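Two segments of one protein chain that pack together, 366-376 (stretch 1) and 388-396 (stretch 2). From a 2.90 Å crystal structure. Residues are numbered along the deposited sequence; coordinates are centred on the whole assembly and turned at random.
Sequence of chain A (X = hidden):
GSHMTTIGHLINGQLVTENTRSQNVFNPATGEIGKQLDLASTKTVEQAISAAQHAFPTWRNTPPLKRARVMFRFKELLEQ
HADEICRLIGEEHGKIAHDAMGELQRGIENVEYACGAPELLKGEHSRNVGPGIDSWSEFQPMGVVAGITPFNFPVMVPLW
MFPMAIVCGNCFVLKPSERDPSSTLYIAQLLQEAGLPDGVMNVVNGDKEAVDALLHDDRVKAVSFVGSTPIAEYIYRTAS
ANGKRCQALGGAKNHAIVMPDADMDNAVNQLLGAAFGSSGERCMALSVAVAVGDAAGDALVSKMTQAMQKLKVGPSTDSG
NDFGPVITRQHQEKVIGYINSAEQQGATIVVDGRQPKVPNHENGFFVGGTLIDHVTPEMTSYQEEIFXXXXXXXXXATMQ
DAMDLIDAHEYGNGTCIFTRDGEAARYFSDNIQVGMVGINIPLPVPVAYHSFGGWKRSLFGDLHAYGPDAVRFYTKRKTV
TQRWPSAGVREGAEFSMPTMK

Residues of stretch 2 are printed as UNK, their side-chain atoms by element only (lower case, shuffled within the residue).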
# COMPACT_ATOMS: atom_id res chain seq x y z
N PHE A 366 -43.33 -14.38 -16.65
CA PHE A 366 -43.50 -14.11 -15.24
C PHE A 366 -43.48 -15.36 -14.39
O PHE A 366 -44.20 -16.32 -14.68
CB PHE A 366 -44.82 -13.35 -15.01
CG PHE A 366 -44.72 -11.89 -15.32
CD1 PHE A 366 -44.07 -11.03 -14.45
CD2 PHE A 366 -45.24 -11.37 -16.50
CE1 PHE A 366 -43.94 -9.69 -14.73
CE2 PHE A 366 -45.12 -10.02 -16.79
CZ PHE A 366 -44.46 -9.18 -15.90
N VAL A 367 -42.67 -15.33 -13.33
CA VAL A 367 -42.65 -16.38 -12.31
C VAL A 367 -42.75 -15.72 -10.93
O VAL A 367 -42.05 -14.75 -10.63
CB VAL A 367 -41.36 -17.23 -12.34
CG1 VAL A 367 -41.39 -18.30 -11.25
CG2 VAL A 367 -41.17 -17.88 -13.72
N GLY A 368 -43.64 -16.25 -10.10
CA GLY A 368 -43.88 -15.65 -8.81
C GLY A 368 -42.90 -16.19 -7.80
O GLY A 368 -42.31 -17.24 -7.99
N GLY A 369 -42.76 -15.47 -6.70
CA GLY A 369 -41.82 -15.88 -5.65
C GLY A 369 -42.24 -17.20 -5.04
O GLY A 369 -43.34 -17.31 -4.52
N THR A 370 -41.37 -18.20 -5.11
CA THR A 370 -41.68 -19.54 -4.62
C THR A 370 -40.75 -19.94 -3.47
O THR A 370 -39.59 -19.55 -3.45
CB THR A 370 -41.61 -20.60 -5.75
OG1 THR A 370 -40.32 -21.22 -5.77
CG2 THR A 370 -41.89 -20.00 -7.09
N LEU A 371 -41.28 -20.73 -2.54
CA LEU A 371 -40.52 -21.28 -1.41
C LEU A 371 -40.58 -22.79 -1.51
O LEU A 371 -41.68 -23.34 -1.61
CB LEU A 371 -41.13 -20.85 -0.10
CG LEU A 371 -40.17 -20.66 1.07
CD1 LEU A 371 -40.94 -20.36 2.34
CD2 LEU A 371 -39.33 -21.89 1.30
N ILE A 372 -39.43 -23.46 -1.50
CA ILE A 372 -39.35 -24.94 -1.48
C ILE A 372 -38.77 -25.34 -0.12
O ILE A 372 -37.84 -24.70 0.35
CB ILE A 372 -38.50 -25.49 -2.63
CG1 ILE A 372 -39.03 -24.95 -3.96
CG2 ILE A 372 -38.58 -27.00 -2.64
CD1 ILE A 372 -38.21 -25.34 -5.18
N ASP A 373 -39.31 -26.38 0.51
CA ASP A 373 -38.83 -26.81 1.84
C ASP A 373 -38.44 -28.28 1.75
O ASP A 373 -38.83 -28.98 0.80
CB ASP A 373 -39.91 -26.53 2.92
CG ASP A 373 -39.41 -26.68 4.40
OD1 ASP A 373 -38.19 -26.74 4.68
OD2 ASP A 373 -40.26 -26.73 5.30
N HIS A 374 -37.61 -28.73 2.69
CA HIS A 374 -37.12 -30.13 2.76
C HIS A 374 -36.38 -30.55 1.49
O HIS A 374 -36.65 -31.62 0.92
CB HIS A 374 -38.26 -31.11 3.06
CG HIS A 374 -39.06 -30.75 4.27
ND1 HIS A 374 -40.35 -30.28 4.20
CD2 HIS A 374 -38.73 -30.74 5.58
CE1 HIS A 374 -40.79 -30.02 5.42
NE2 HIS A 374 -39.82 -30.28 6.27
N VAL A 375 -35.45 -29.70 1.05
CA VAL A 375 -34.66 -30.00 -0.14
C VAL A 375 -33.42 -30.72 0.34
O VAL A 375 -32.99 -30.52 1.49
CB VAL A 375 -34.31 -28.75 -1.01
CG1 VAL A 375 -35.47 -27.77 -1.08
CG2 VAL A 375 -33.08 -28.04 -0.50
N THR A 376 -32.86 -31.54 -0.54
CA THR A 376 -31.71 -32.38 -0.17
C THR A 376 -30.57 -32.23 -1.18
O THR A 376 -30.81 -31.84 -2.32
CB THR A 376 -32.10 -33.88 -0.02
OG1 THR A 376 -32.67 -34.38 -1.25
CG2 THR A 376 -33.09 -34.08 1.15
N UNK A 388 -33.86 -17.94 -10.77
CA UNK A 388 -35.21 -17.42 -10.80
C UNK A 388 -35.65 -17.11 -9.38
O UNK A 388 -34.92 -17.37 -8.43
N UNK A 389 -36.87 -16.58 -9.21
CA UNK A 389 -37.33 -16.16 -7.89
C UNK A 389 -37.71 -17.34 -6.98
O UNK A 389 -38.89 -17.55 -6.69
c UNK A 389 -37.91 -16.41 -10.24
c UNK A 389 -38.53 -15.25 -8.21
c UNK A 389 -39.05 -15.75 -9.51
N UNK A 390 -36.72 -18.10 -6.51
CA UNK A 390 -36.97 -19.36 -5.81
C UNK A 390 -36.04 -19.44 -4.61
O UNK A 390 -34.84 -19.35 -4.77
c UNK A 390 -36.95 -21.91 -6.02
c UNK A 390 -37.59 -20.50 -7.99
c UNK A 390 -36.72 -20.58 -6.74
N UNK A 391 -36.61 -19.64 -3.43
CA UNK A 391 -35.82 -19.86 -2.23
C UNK A 391 -35.98 -21.29 -1.72
O UNK A 391 -37.07 -21.70 -1.36
c UNK A 391 -35.91 -17.97 1.15
c UNK A 391 -36.26 -18.91 -1.14
c UNK A 391 -34.15 -19.49 0.22
c UNK A 391 -35.21 -18.45 -0.12
N UNK A 392 -34.87 -22.04 -1.69
CA UNK A 392 -34.80 -23.42 -1.14
C UNK A 392 -34.30 -23.41 0.31
O UNK A 392 -33.41 -22.64 0.65
c UNK A 392 -33.52 -25.13 -4.37
c UNK A 392 -33.88 -24.29 -2.00
c UNK A 392 -34.51 -24.67 -3.32
n UNK A 392 -33.83 -26.24 -5.03
o UNK A 392 -32.52 -24.48 -4.62
N UNK A 393 -34.85 -24.26 1.16
CA UNK A 393 -34.40 -24.34 2.57
C UNK A 393 -34.04 -25.77 2.94
O UNK A 393 -34.88 -26.66 2.87
c UNK A 393 -35.27 -24.29 4.97
c UNK A 393 -36.79 -23.82 3.07
c UNK A 393 -35.38 -23.70 3.57
N UNK A 394 -32.78 -25.97 3.29
CA UNK A 394 -32.26 -27.23 3.74
C UNK A 394 -32.21 -27.18 5.26
O UNK A 394 -31.98 -26.13 5.86
c UNK A 394 -30.82 -27.51 1.69
c UNK A 394 -30.83 -27.48 3.21
c UNK A 394 -30.23 -28.78 3.76
N UNK A 395 -32.44 -28.34 5.87
CA UNK A 395 -32.36 -28.51 7.31
C UNK A 395 -31.14 -29.39 7.60
O UNK A 395 -30.88 -30.34 6.87
n UNK A 395 -37.56 -27.43 9.55
c UNK A 395 -36.20 -28.83 7.46
n UNK A 395 -37.31 -27.87 7.30
c UNK A 395 -37.92 -27.23 8.30
n UNK A 395 -38.91 -26.39 8.04
c UNK A 395 -34.86 -28.13 7.68
c UNK A 395 -33.68 -29.09 7.84
N UNK A 396 -30.37 -29.02 8.62
CA UNK A 396 -29.22 -29.80 9.09
C UNK A 396 -29.13 -29.75 10.63
O UNK A 396 -29.74 -28.91 11.31
c UNK A 396 -27.80 -29.51 6.96
c UNK A 396 -27.85 -29.35 8.47
c UNK A 396 -27.52 -27.92 8.84

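Position 388 has no side-chain atoms and makes no contact with stretch 1. A CB built here would lie 2.9 Å from the ring carbon bonded to the backbone N of position 389, too close to fit, so the residue is Gly388.

At position 389 three carbons close a ring onto the backbone N, which identifies Pro389. Its CG lies 3.4 Å from Val367 O and 3.9 Å from Val367 CG1. With its nitrogen closed off, the residue takes part through its carbonyl, and Thr370 N donates a hydrogen bond to Pro389 O at 3.0 Å.

Position 390 carries three carbons, one bearing the other two. The fork at CB, without oxygen, indicates Val390. Its CG1 lies 3.4 Å from Thr370 OG1 and 3.7 Å from Ile372 CD1, on the sheet face that these two residues share.

Position 391 has four carbons forked at the second, the pattern of leucine, and its side chain turns to the opposite face, as does that of Leu371. The backbone of Leu391 bonds in both directions: Leu391 N donates to Thr370 O (3.0 Å), and Leu391 O accepts from Ile372 N (2.9 Å).

Three carbons, the third carrying one oxygen and one nitrogen, form a terminal amide at position 392, hence Gln392. Its aliphatic part meets stretch 1, with CB 3.9 Å from Val375 CG1 and CG 4.1 Å from Ile372 CB, while NE2 is hydrogen-bonded elsewhere in the structure.

Position 393 is again one carbon bearing two, Val393. Its CG1 packs 3.6 Å from Leu371 CD2, and its backbone N donates to Ile372 O at 3.1 Å, through a more bent angle of 138°.

The same three-carbon fork recurs at position 394, Val394, whose CG2 approaches Val375 CG2 to 3.2 Å, a tight apolar contact.

At position 395 three carbons lead to a nitrogen and then a carbon with two more nitrogens, a guanidinium, so this is Arg395. A salt bridge joins it to Asp373: NE donates to Asp373 OD1 at 3.0 Å and NH1 to Asp373 OD2 at 3.1 Å.

Position 396, a carbon bearing two others, is Val396, out of reach of stretch 1.

The contact is a parallel pairing of strands, their axes 17° apart, that buries 728 Å². Alternate residues of stretch 2 exchange backbone hydrogen bonds with Thr370 and Ile372, apolar side chains pack across the pairing, and the charged pair of Asp373 and Arg395 ties the strands together beyond the regular ladder.

Stretch 2, residues 388-396: GPVLQVVRV
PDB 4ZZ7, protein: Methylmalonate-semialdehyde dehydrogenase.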